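Local coordinates for protein aminotransferase, class IV (Brucella abortus, PDB 4TVI) that probably transfers the amino group of leucine, isoleucine or valine to 2-oxoglutarate, using pyridoxal 5'-phosphate as cofactor, at residues A[217-225]-A[266-276]; A[245-255]-A[301-309]. All coordinates share one frame; numbering follows the deposited sequence.

Contact 1 of 2, residues A[217-225]-A[266-276]; sequences TSNVFMVRG and DFREADEIFST
Phe221 and Phe274 face each other across two antiparallel strands as a hydrogen-bonded pair. Their rings are almost parallel, planes at 8°, but slid apart, and the closer fit is a CH-pi contact: Phe221 CB stands over the Phe274 face, 3.4 Å from the ring centroid. Phe274 has CG between its backbone N and carbonyl carbon (chi1 67°), which turns the face of the ring toward Phe221 CB. At the edge of the Phe221 ring sits Thr276 OG1, 3.5 Å from Phe221 CE1.

On the other face of the sheet, Met222 makes a Met-aromatic contact, with SD 3.9 Å from the Phe267 ring centroid and nearly on the ring normal. A bend at chi3 (-86°) carries its CE over the centre of the Arg224 guanidinium. Arg224 NH1 holds two carboxylates: Asp266 OD1 at 3.1 Å, in the guanidinium plane and through its anti lone pair, and Glu269 OE1 at 2.9 Å, met from above the Glu269 carboxylate plane. Phe229 adds a cation-pi partner, and Asp266 OD2 takes the backbone N of Lys263.

The pairing belongs to the mixed sheet of this fold-type IV aminotransferase and ends in a classic beta bulge: Val223 O accepts from both Asp271 N (2.8 Å) and Glu272 N. Just beyond, Asp271 OD2 receives Gly225 N at 3.0 Å.

Farther out, Glu272 lies alongside Val223 and sends its carboxylate to Thr299 OG1 and Val298 N, at the start of helix 297-310. At the opposite end of the pairing, a water joins Asn219 OD1 to Thr276 OG1, while Asn219 ND2 is held by Leu238 O.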
loop_
_atom_site.group_PDB
_atom_site.type_symbol
_atom_site.label_atom_id
_atom_site.label_comp_id
_atom_site.label_asym_id
_atom_site.label_seq_id
_atom_site.Cartn_x
_atom_site.Cartn_y
_atom_site.Cartn_z
ATOM N N THR A 217 13.223 5.308 -6.618
ATOM C CA THR A 217 12.610 6.572 -6.204
ATOM C C THR A 217 12.264 7.524 -7.347
ATOM O O THR A 217 11.661 8.577 -7.113
ATOM C CB THR A 217 13.533 7.358 -5.255
ATOM O OG1 THR A 217 14.736 7.709 -5.956
ATOM C CG2 THR A 217 13.877 6.541 -4.013
ATOM N N SER A 218 12.659 7.184 -8.571
ATOM C CA SER A 218 12.587 8.161 -9.656
ATOM C C SER A 218 12.791 7.565 -11.044
ATOM O O SER A 218 13.412 6.515 -11.185
ATOM C CB SER A 218 13.640 9.241 -9.425
ATOM O OG SER A 218 14.931 8.652 -9.375
ATOM N N ASN A 219 12.304 8.267 -12.066
ATOM C CA ASN A 219 12.558 7.882 -13.451
ATOM C C ASN A 219 14.046 7.905 -13.735
ATOM O O ASN A 219 14.779 8.684 -13.130
ATOM C CB ASN A 219 11.822 8.809 -14.418
ATOM C CG ASN A 219 10.326 8.606 -14.384
ATOM O OD1 ASN A 219 9.571 9.537 -14.119
ATOM N ND2 ASN A 219 9.886 7.379 -14.660
ATOM N N VAL A 220 14.496 7.041 -14.639
ATOM C CA VAL A 220 15.921 6.931 -14.921
ATOM C C VAL A 220 16.200 7.210 -16.393
ATOM O O VAL A 220 15.367 6.936 -17.262
ATOM C CB VAL A 220 16.469 5.541 -14.518
ATOM C CG1 VAL A 220 15.974 4.455 -15.473
ATOM C CG2 VAL A 220 17.995 5.551 -14.447
ATOM N N PHE A 221 17.364 7.802 -16.645
ATOM C CA PHE A 221 17.842 8.111 -17.985
ATOM C C PHE A 221 19.272 7.636 -18.129
ATOM O O PHE A 221 19.999 7.534 -17.143
ATOM C CB PHE A 221 17.806 9.615 -18.259
ATOM C CG PHE A 221 16.435 10.183 -18.505
ATOM C CD1 PHE A 221 15.549 10.386 -17.457
ATOM C CD2 PHE A 221 16.062 10.580 -19.783
ATOM C CE1 PHE A 221 14.298 10.939 -17.683
ATOM C CE2 PHE A 221 14.816 11.129 -20.022
ATOM C CZ PHE A 221 13.929 11.315 -18.965
ATOM N N MET A 222 19.692 7.390 -19.361
ATOM C CA MET A 222 21.097 7.158 -19.635
ATOM C C MET A 222 21.524 7.862 -20.914
ATOM O O MET A 222 20.697 8.194 -21.766
ATOM C CB MET A 222 21.394 5.660 -19.725
ATOM C CG MET A 222 20.555 4.916 -20.750
ATOM S SD MET A 222 21.168 3.246 -21.042
ATOM C CE MET A 222 22.412 3.572 -22.293
ATOM N N VAL A 223 22.825 8.099 -21.029
ATOM C CA VAL A 223 23.398 8.729 -22.205
ATOM C C VAL A 223 24.431 7.801 -22.813
ATOM O O VAL A 223 25.263 7.229 -22.109
ATOM C CB VAL A 223 24.051 10.077 -21.869
ATOM C CG1 VAL A 223 24.532 10.775 -23.150
ATOM C CG2 VAL A 223 23.069 10.964 -21.098
ATOM N N ARG A 224 24.371 7.640 -24.127
ATOM C CA ARG A 224 25.298 6.762 -24.815
ATOM C C ARG A 224 25.551 7.325 -26.200
ATOM O O ARG A 224 24.618 7.513 -26.986
ATOM C CB ARG A 224 24.736 5.337 -24.877
ATOM C CG ARG A 224 25.615 4.313 -25.577
ATOM C CD ARG A 224 25.014 2.909 -25.411
ATOM N NE ARG A 224 23.625 2.885 -25.864
ATOM C CZ ARG A 224 22.770 1.889 -25.656
ATOM N NH1 ARG A 224 23.145 0.803 -24.988
ATOM N NH2 ARG A 224 21.531 1.988 -26.116
ATOM N N GLY A 225 26.809 7.631 -26.484
ATOM C CA GLY A 225 27.181 8.177 -27.775
ATOM C C GLY A 225 26.495 9.494 -28.094
ATOM O O GLY A 225 26.161 9.763 -29.245
ATOM N N ASP A 266 22.212 -2.337 -20.894
ATOM C CA ASP A 266 22.269 -1.005 -21.503
ATOM C C ASP A 266 22.866 0.022 -20.551
ATOM O O ASP A 266 23.641 0.881 -20.961
ATOM C CB ASP A 266 20.875 -0.549 -21.948
ATOM C CG ASP A 266 20.360 -1.340 -23.132
ATOM O OD1 ASP A 266 20.976 -1.237 -24.214
ATOM O OD2 ASP A 266 19.365 -2.083 -22.977
ATOM N N PHE A 267 22.509 -0.078 -19.276
ATOM C CA PHE A 267 23.010 0.866 -18.284
ATOM C C PHE A 267 24.443 0.532 -17.878
ATOM O O PHE A 267 25.186 1.400 -17.425
ATOM C CB PHE A 267 22.073 0.904 -17.077
ATOM C CG PHE A 267 20.787 1.632 -17.354
ATOM C CD1 PHE A 267 19.728 0.988 -17.974
ATOM C CD2 PHE A 267 20.648 2.966 -17.016
ATOM C CE1 PHE A 267 18.550 1.660 -18.250
ATOM C CE2 PHE A 267 19.470 3.647 -17.281
ATOM C CZ PHE A 267 18.419 2.990 -17.900
ATOM N N ARG A 268 24.837 -0.721 -18.066
ATOM C CA ARG A 268 26.225 -1.107 -17.851
ATOM C C ARG A 268 27.124 -0.368 -18.851
ATOM O O ARG A 268 28.284 -0.082 -18.556
ATOM C CB ARG A 268 26.408 -2.625 -17.980
ATOM C CG ARG A 268 25.621 -3.454 -16.966
ATOM C CD ARG A 268 26.158 -3.306 -15.548
ATOM N NE ARG A 268 25.500 -4.232 -14.627
ATOM C CZ ARG A 268 25.468 -4.087 -13.304
ATOM N NH1 ARG A 268 26.050 -3.042 -12.728
ATOM N NH2 ARG A 268 24.844 -4.986 -12.554
ATOM N N GLU A 269 26.583 -0.057 -20.029
ATOM C CA GLU A 269 27.372 0.574 -21.090
ATOM C C GLU A 269 27.216 2.082 -21.142
ATOM O O GLU A 269 27.789 2.722 -22.016
ATOM C CB GLU A 269 26.974 0.049 -22.469
ATOM C CG GLU A 269 26.590 -1.397 -22.547
ATOM C CD GLU A 269 25.744 -1.702 -23.776
ATOM O OE1 GLU A 269 25.585 -0.809 -24.636
ATOM O OE2 GLU A 269 25.240 -2.839 -23.882
ATOM N N ALA A 270 26.433 2.650 -20.231
ATOM C CA ALA A 270 26.135 4.078 -20.303
ATOM C C ALA A 270 27.368 4.954 -20.088
ATOM O O ALA A 270 28.222 4.652 -19.250
ATOM C CB ALA A 270 25.063 4.436 -19.297
ATOM N N ASP A 271 27.451 6.036 -20.859
ATOM C CA ASP A 271 28.458 7.065 -20.635
ATOM C C ASP A 271 28.039 7.884 -19.422
ATOM O O ASP A 271 28.865 8.257 -18.585
ATOM C CB ASP A 271 28.625 7.969 -21.861
ATOM C CG ASP A 271 29.083 7.208 -23.090
ATOM O OD1 ASP A 271 29.811 6.209 -22.928
ATOM O OD2 ASP A 271 28.721 7.614 -24.216
ATOM N N GLU A 272 26.743 8.172 -19.351
ATOM C CA GLU A 272 26.163 8.883 -18.217
ATOM C C GLU A 272 24.851 8.240 -17.804
ATOM O O GLU A 272 24.139 7.669 -18.628
ATOM C CB GLU A 272 25.898 10.360 -18.549
ATOM C CG GLU A 272 26.983 11.084 -19.324
ATOM C CD GLU A 272 26.586 12.517 -19.638
ATOM O OE1 GLU A 272 25.741 13.071 -18.898
ATOM O OE2 GLU A 272 27.114 13.091 -20.616
ATOM N N ILE A 273 24.527 8.363 -16.523
ATOM C CA ILE A 273 23.226 7.968 -16.012
ATOM C C ILE A 273 22.697 9.094 -15.128
ATOM O O ILE A 273 23.450 9.678 -14.340
ATOM C CB ILE A 273 23.284 6.647 -15.195
ATOM C CG1 ILE A 273 23.960 5.533 -15.996
ATOM C CG2 ILE A 273 21.884 6.212 -14.772
ATOM C CD1 ILE A 273 24.076 4.211 -15.236
ATOM N N PHE A 274 21.419 9.421 -15.273
ATOM C CA PHE A 274 20.806 10.387 -14.368
ATOM C C PHE A 274 19.337 10.072 -14.107
ATOM O O PHE A 274 18.748 9.201 -14.748
ATOM C CB PHE A 274 20.973 11.817 -14.903
ATOM C CG PHE A 274 20.205 12.116 -16.171
ATOM C CD1 PHE A 274 20.786 11.912 -17.418
ATOM C CD2 PHE A 274 18.934 12.671 -16.116
ATOM C CE1 PHE A 274 20.096 12.215 -18.582
ATOM C CE2 PHE A 274 18.235 12.978 -17.276
ATOM C CZ PHE A 274 18.824 12.753 -18.511
ATOM N N SER A 275 18.762 10.758 -13.128
ATOM C CA SER A 275 17.362 10.552 -12.791
ATOM C C SER A 275 16.606 11.873 -12.844
ATOM O O SER A 275 17.208 12.951 -12.769
ATOM C CB SER A 275 17.227 9.916 -11.408
ATOM O OG SER A 275 17.594 10.826 -10.389
ATOM N N THR A 276 15.287 11.779 -12.990
ATOM C CA THR A 276 14.420 12.951 -12.933
ATOM C C THR A 276 13.312 12.706 -11.923
ATOM O O THR A 276 12.899 11.570 -11.698
ATOM C CB THR A 276 13.792 13.301 -14.300
ATOM O OG1 THR A 276 12.950 12.223 -14.733
ATOM C CG2 THR A 276 14.871 13.568 -15.350
HETATM O O HOH W 1 16.194 11.353 -8.151
HETATM O O HOH W 2 10.325 12.205 -13.630
HETATM O O HOH W 3 10.699 10.534 -10.969
#

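Contact 2 of 2, residues A[245-255]-A[301-309]; sequences RVIKLLREAGV and RARALYWEW
The guanidinium of Arg245 lies flat on the indole of Trp309 where helix 241-252 meets the C-terminal helix 297-310, both packed against the mixed sheet of the cofactor-binding fold. The axes of segments 245-252 and 301-309 approach to 9.3 Å, with 100° between their directions.

In this stack the guanidinium and ring planes are at 14°, with the guanidinium centre 4.0 Å from the ring centre. A chi2 near 60° brings CD over the six-membered ring of Trp309, and chi3, also near 60°, then turns NE and the guanidinium along the indole. Arg245 NH2 also forms a salt bridge with Asp77.

Apolar contacts fill the middle. Leu249 rests CD1 on the partner helix, 3.5 Å from Leu305 O and 3.7 Å from Trp309 CB. Leu250 CD2 meets Leu305 CD1 at 3.9 Å and also reaches Ala302, while Val246 borders the Tyr306 ring.

At the C-terminal end of helix 241-252, Gly254, with positive phi, closes a Schellman motif, and the chain turns past Arg301. The extended Arg301 lays one guanidinium face over Ala253 CB, and Val255 CG2 comes obliquely to within 3.6 Å of Arg301 NH1.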
loop_
_atom_site.group_PDB
_atom_site.type_symbol
_atom_site.label_atom_id
_atom_site.label_comp_id
_atom_site.label_asym_id
_atom_site.label_seq_id
_atom_site.Cartn_x
_atom_site.Cartn_y
_atom_site.Cartn_z
ATOM N N ARG A 245 9.042 16.554 -19.187
ATOM C CA ARG A 245 9.531 17.910 -19.395
ATOM C C ARG A 245 10.966 17.890 -19.908
ATOM O O ARG A 245 11.305 18.618 -20.841
ATOM C CB ARG A 245 9.441 18.729 -18.103
ATOM C CG ARG A 245 9.882 20.187 -18.271
ATOM C CD ARG A 245 9.015 20.905 -19.308
ATOM N NE ARG A 245 7.614 20.927 -18.903
ATOM C CZ ARG A 245 6.615 21.384 -19.652
ATOM N NH1 ARG A 245 6.855 21.865 -20.868
ATOM N NH2 ARG A 245 5.374 21.361 -19.181
ATOM N N VAL A 246 11.800 17.051 -19.295
ATOM C CA VAL A 246 13.206 16.924 -19.678
ATOM C C VAL A 246 13.359 16.358 -21.100
ATOM O O VAL A 246 14.190 16.832 -21.888
ATOM C CB VAL A 246 13.972 16.036 -18.669
ATOM C CG1 VAL A 246 15.341 15.623 -19.216
ATOM C CG2 VAL A 246 14.111 16.751 -17.329
ATOM N N ILE A 247 12.538 15.367 -21.433
ATOM C CA ILE A 247 12.540 14.807 -22.782
ATOM C C ILE A 247 12.185 15.887 -23.797
ATOM O O ILE A 247 12.847 16.035 -24.822
ATOM C CB ILE A 247 11.544 13.635 -22.914
ATOM C CG1 ILE A 247 12.023 12.425 -22.107
ATOM C CG2 ILE A 247 11.360 13.254 -24.367
ATOM C CD1 ILE A 247 10.998 11.300 -22.050
ATOM N N LYS A 248 11.139 16.645 -23.492
ATOM C CA LYS A 248 10.669 17.711 -24.366
ATOM C C LYS A 248 11.751 18.769 -24.577
ATOM O O LYS A 248 12.007 19.186 -25.705
ATOM C CB LYS A 248 9.399 18.344 -23.783
ATOM C CG LYS A 248 8.797 19.476 -24.605
ATOM C CD LYS A 248 7.482 19.947 -23.992
ATOM C CE LYS A 248 7.064 21.310 -24.532
ATOM N NZ LYS A 248 6.836 21.307 -25.998
ATOM N N LEU A 249 12.401 19.181 -23.494
ATOM C CA LEU A 249 13.430 20.212 -23.575
ATOM C C LEU A 249 14.685 19.719 -24.294
ATOM O O LEU A 249 15.281 20.456 -25.077
ATOM C CB LEU A 249 13.788 20.715 -22.178
ATOM C CG LEU A 249 12.684 21.534 -21.506
ATOM C CD1 LEU A 249 13.041 21.839 -20.061
ATOM C CD2 LEU A 249 12.436 22.816 -22.288
ATOM N N LEU A 250 15.085 18.478 -24.025
ATOM C CA LEU A 250 16.250 17.904 -24.689
ATOM C C LEU A 250 16.038 17.822 -26.196
ATOM O O LEU A 250 16.917 18.207 -26.973
ATOM C CB LEU A 250 16.563 16.521 -24.132
ATOM C CG LEU A 250 17.341 16.509 -22.820
ATOM C CD1 LEU A 250 17.349 15.115 -22.208
ATOM C CD2 LEU A 250 18.760 16.991 -23.081
ATOM N N ARG A 251 14.875 17.332 -26.610
ATOM C CA ARG A 251 14.602 17.207 -28.035
ATOM C C ARG A 251 14.561 18.583 -28.692
ATOM O O ARG A 251 15.027 18.745 -29.816
ATOM C CB ARG A 251 13.299 16.449 -28.281
ATOM C CG ARG A 251 13.394 14.967 -27.953
ATOM C CD ARG A 251 12.143 14.209 -28.372
ATOM N NE ARG A 251 12.280 12.771 -28.149
ATOM C CZ ARG A 251 11.273 11.979 -27.796
ATOM N NH1 ARG A 251 10.060 12.491 -27.617
ATOM N NH2 ARG A 251 11.476 10.682 -27.598
ATOM N N GLU A 252 14.023 19.573 -27.980
ATOM C CA GLU A 252 13.967 20.938 -28.499
ATOM C C GLU A 252 15.347 21.561 -28.638
ATOM O O GLU A 252 15.542 22.466 -29.444
ATOM C CB GLU A 252 13.094 21.825 -27.608
ATOM C CG GLU A 252 11.612 21.533 -27.729
ATOM C CD GLU A 252 10.762 22.418 -26.841
ATOM O OE1 GLU A 252 11.323 23.295 -26.147
ATOM O OE2 GLU A 252 9.526 22.231 -26.841
ATOM N N ALA A 253 16.303 21.082 -27.852
ATOM C CA ALA A 253 17.666 21.588 -27.936
ATOM C C ALA A 253 18.478 20.829 -28.991
ATOM O O ALA A 253 19.660 21.111 -29.194
ATOM C CB ALA A 253 18.347 21.503 -26.581
ATOM N N GLY A 254 17.831 19.895 -29.682
ATOM C CA GLY A 254 18.475 19.143 -30.747
ATOM C C GLY A 254 19.082 17.822 -30.301
ATOM O O GLY A 254 19.788 17.160 -31.064
ATOM N N VAL A 255 18.803 17.425 -29.065
ATOM C CA VAL A 255 19.317 16.164 -28.544
ATOM C C VAL A 255 18.361 15.025 -28.874
ATOM O O VAL A 255 17.153 15.150 -28.682
ATOM C CB VAL A 255 19.524 16.220 -27.016
ATOM C CG1 VAL A 255 20.048 14.879 -26.492
ATOM C CG2 VAL A 255 20.463 17.349 -26.644
ATOM N N ARG A 301 23.589 19.489 -19.117
ATOM C CA ARG A 301 22.831 20.240 -20.113
ATOM C C ARG A 301 21.337 20.080 -19.869
ATOM O O ARG A 301 20.582 21.054 -19.919
ATOM C CB ARG A 301 23.184 19.792 -21.525
ATOM C CG ARG A 301 22.558 20.658 -22.596
ATOM C CD ARG A 301 22.910 20.153 -23.986
ATOM N NE ARG A 301 22.544 21.115 -25.017
ATOM C CZ ARG A 301 22.663 20.892 -26.321
ATOM N NH1 ARG A 301 23.136 19.731 -26.761
ATOM N NH2 ARG A 301 22.305 21.831 -27.187
ATOM N N ALA A 302 20.921 18.842 -19.608
ATOM C CA ALA A 302 19.530 18.537 -19.294
ATOM C C ALA A 302 19.048 19.392 -18.128
ATOM O O ALA A 302 17.995 20.025 -18.203
ATOM C CB ALA A 302 19.370 17.057 -18.968
ATOM N N ARG A 303 19.840 19.421 -17.061
ATOM C CA ARG A 303 19.507 20.207 -15.882
ATOM C C ARG A 303 19.477 21.694 -16.234
ATOM O O ARG A 303 18.584 22.424 -15.801
ATOM C CB ARG A 303 20.504 19.927 -14.751
ATOM C CG ARG A 303 20.171 20.601 -13.427
ATOM C CD ARG A 303 21.137 20.172 -12.327
ATOM N NE ARG A 303 20.991 20.988 -11.122
ATOM C CZ ARG A 303 20.123 20.747 -10.145
ATOM N NH1 ARG A 303 19.314 19.698 -10.214
ATOM N NH2 ARG A 303 20.065 21.559 -9.094
ATOM N N ALA A 304 20.435 22.134 -17.044
ATOM C CA ALA A 304 20.505 23.539 -17.440
ATOM C C ALA A 304 19.264 23.933 -18.231
ATOM O O ALA A 304 18.681 24.995 -18.005
ATOM C CB ALA A 304 21.765 23.805 -18.257
ATOM N N LEU A 305 18.862 23.060 -19.149
ATOM C CA LEU A 305 17.688 23.294 -19.979
ATOM C C LEU A 305 16.421 23.374 -19.143
ATOM O O LEU A 305 15.533 24.176 -19.425
ATOM C CB LEU A 305 17.546 22.188 -21.025
ATOM C CG LEU A 305 18.577 22.192 -22.154
ATOM C CD1 LEU A 305 18.472 20.912 -22.983
ATOM C CD2 LEU A 305 18.393 23.428 -23.023
ATOM N N TYR A 306 16.338 22.542 -18.108
ATOM C CA TYR A 306 15.169 22.556 -17.245
ATOM C C TYR A 306 15.072 23.896 -16.522
ATOM O O TYR A 306 14.004 24.504 -16.471
ATOM C CB TYR A 306 15.206 21.412 -16.230
ATOM C CG TYR A 306 13.911 21.295 -15.462
ATOM C CD1 TYR A 306 13.690 22.056 -14.319
ATOM C CD2 TYR A 306 12.894 20.455 -15.901
ATOM C CE1 TYR A 306 12.500 21.970 -13.621
ATOM C CE2 TYR A 306 11.695 20.362 -15.207
ATOM C CZ TYR A 306 11.507 21.126 -14.066
ATOM O OH TYR A 306 10.322 21.048 -13.368
ATOM N N TRP A 307 16.190 24.345 -15.961
ATOM C CA TRP A 307 16.227 25.604 -15.219
ATOM C C TRP A 307 15.908 26.805 -16.109
ATOM O O TRP A 307 15.238 27.738 -15.664
ATOM C CB TRP A 307 17.593 25.785 -14.556
ATOM C CG TRP A 307 17.570 25.539 -13.083
ATOM C CD1 TRP A 307 17.719 26.465 -12.089
ATOM C CD2 TRP A 307 17.367 24.281 -12.432
ATOM N NE1 TRP A 307 17.633 25.859 -10.861
ATOM C CE2 TRP A 307 17.415 24.517 -11.042
ATOM C CE3 TRP A 307 17.155 22.976 -12.887
ATOM C CZ2 TRP A 307 17.258 23.497 -10.106
ATOM C CZ3 TRP A 307 16.997 21.963 -11.952
ATOM C CH2 TRP A 307 17.050 22.230 -10.579
ATOM N N GLU A 308 16.366 26.776 -17.363
ATOM C CA GLU A 308 16.057 27.859 -18.294
ATOM C C GLU A 308 14.565 27.968 -18.511
ATOM O O GLU A 308 13.987 29.046 -18.387
ATOM C CB GLU A 308 16.717 27.666 -19.661
ATOM C CG GLU A 308 16.143 28.656 -20.695
ATOM C CD GLU A 308 16.574 28.377 -22.123
ATOM O OE1 GLU A 308 16.748 27.189 -22.476
ATOM O OE2 GLU A 308 16.726 29.341 -22.904
ATOM N N TRP A 309 13.948 26.838 -18.844
ATOM C CA TRP A 309 12.515 26.807 -19.086
ATOM C C TRP A 309 11.730 27.196 -17.838
ATOM O O TRP A 309 10.743 27.927 -17.918
ATOM C CB TRP A 309 12.079 25.422 -19.569
ATOM C CG TRP A 309 10.606 25.241 -19.493
ATOM C CD1 TRP A 309 9.675 25.692 -20.385
ATOM C CD2 TRP A 309 9.881 24.565 -18.461
ATOM N NE1 TRP A 309 8.415 25.342 -19.970
ATOM C CE2 TRP A 309 8.513 24.645 -18.794
ATOM C CE3 TRP A 309 10.254 23.902 -17.287
ATOM C CZ2 TRP A 309 7.518 24.084 -17.993
ATOM C CZ3 TRP A 309 9.266 23.347 -16.498
ATOM C CH2 TRP A 309 7.914 23.446 -16.850
#

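In the fold
Following the chain from the N terminus, the five-stranded sheet and the strands up to 212-215 come before strand 219-224, the first half of contact 1. Strand 227-231, helix 241-252, strand 257-260 and helix 264-268 follow before strand 272-277 returns beside 219-224, where contact 1 closes its loop of 40 residues. That loop holds the first half of contact 2, whose other half comes only with helix 297-310, after strand 281-288, so the two loops cross instead of nesting. The contacts touch: Phe221 CE2 is 3.7 Å from Ile247 CG1, and Thr276 CG2 is 3.8 Å from Val246 CG2. Helix 241-252 thus ties the strand pair of contact 1 to the C-terminal helix, which also reaches strand 281-288.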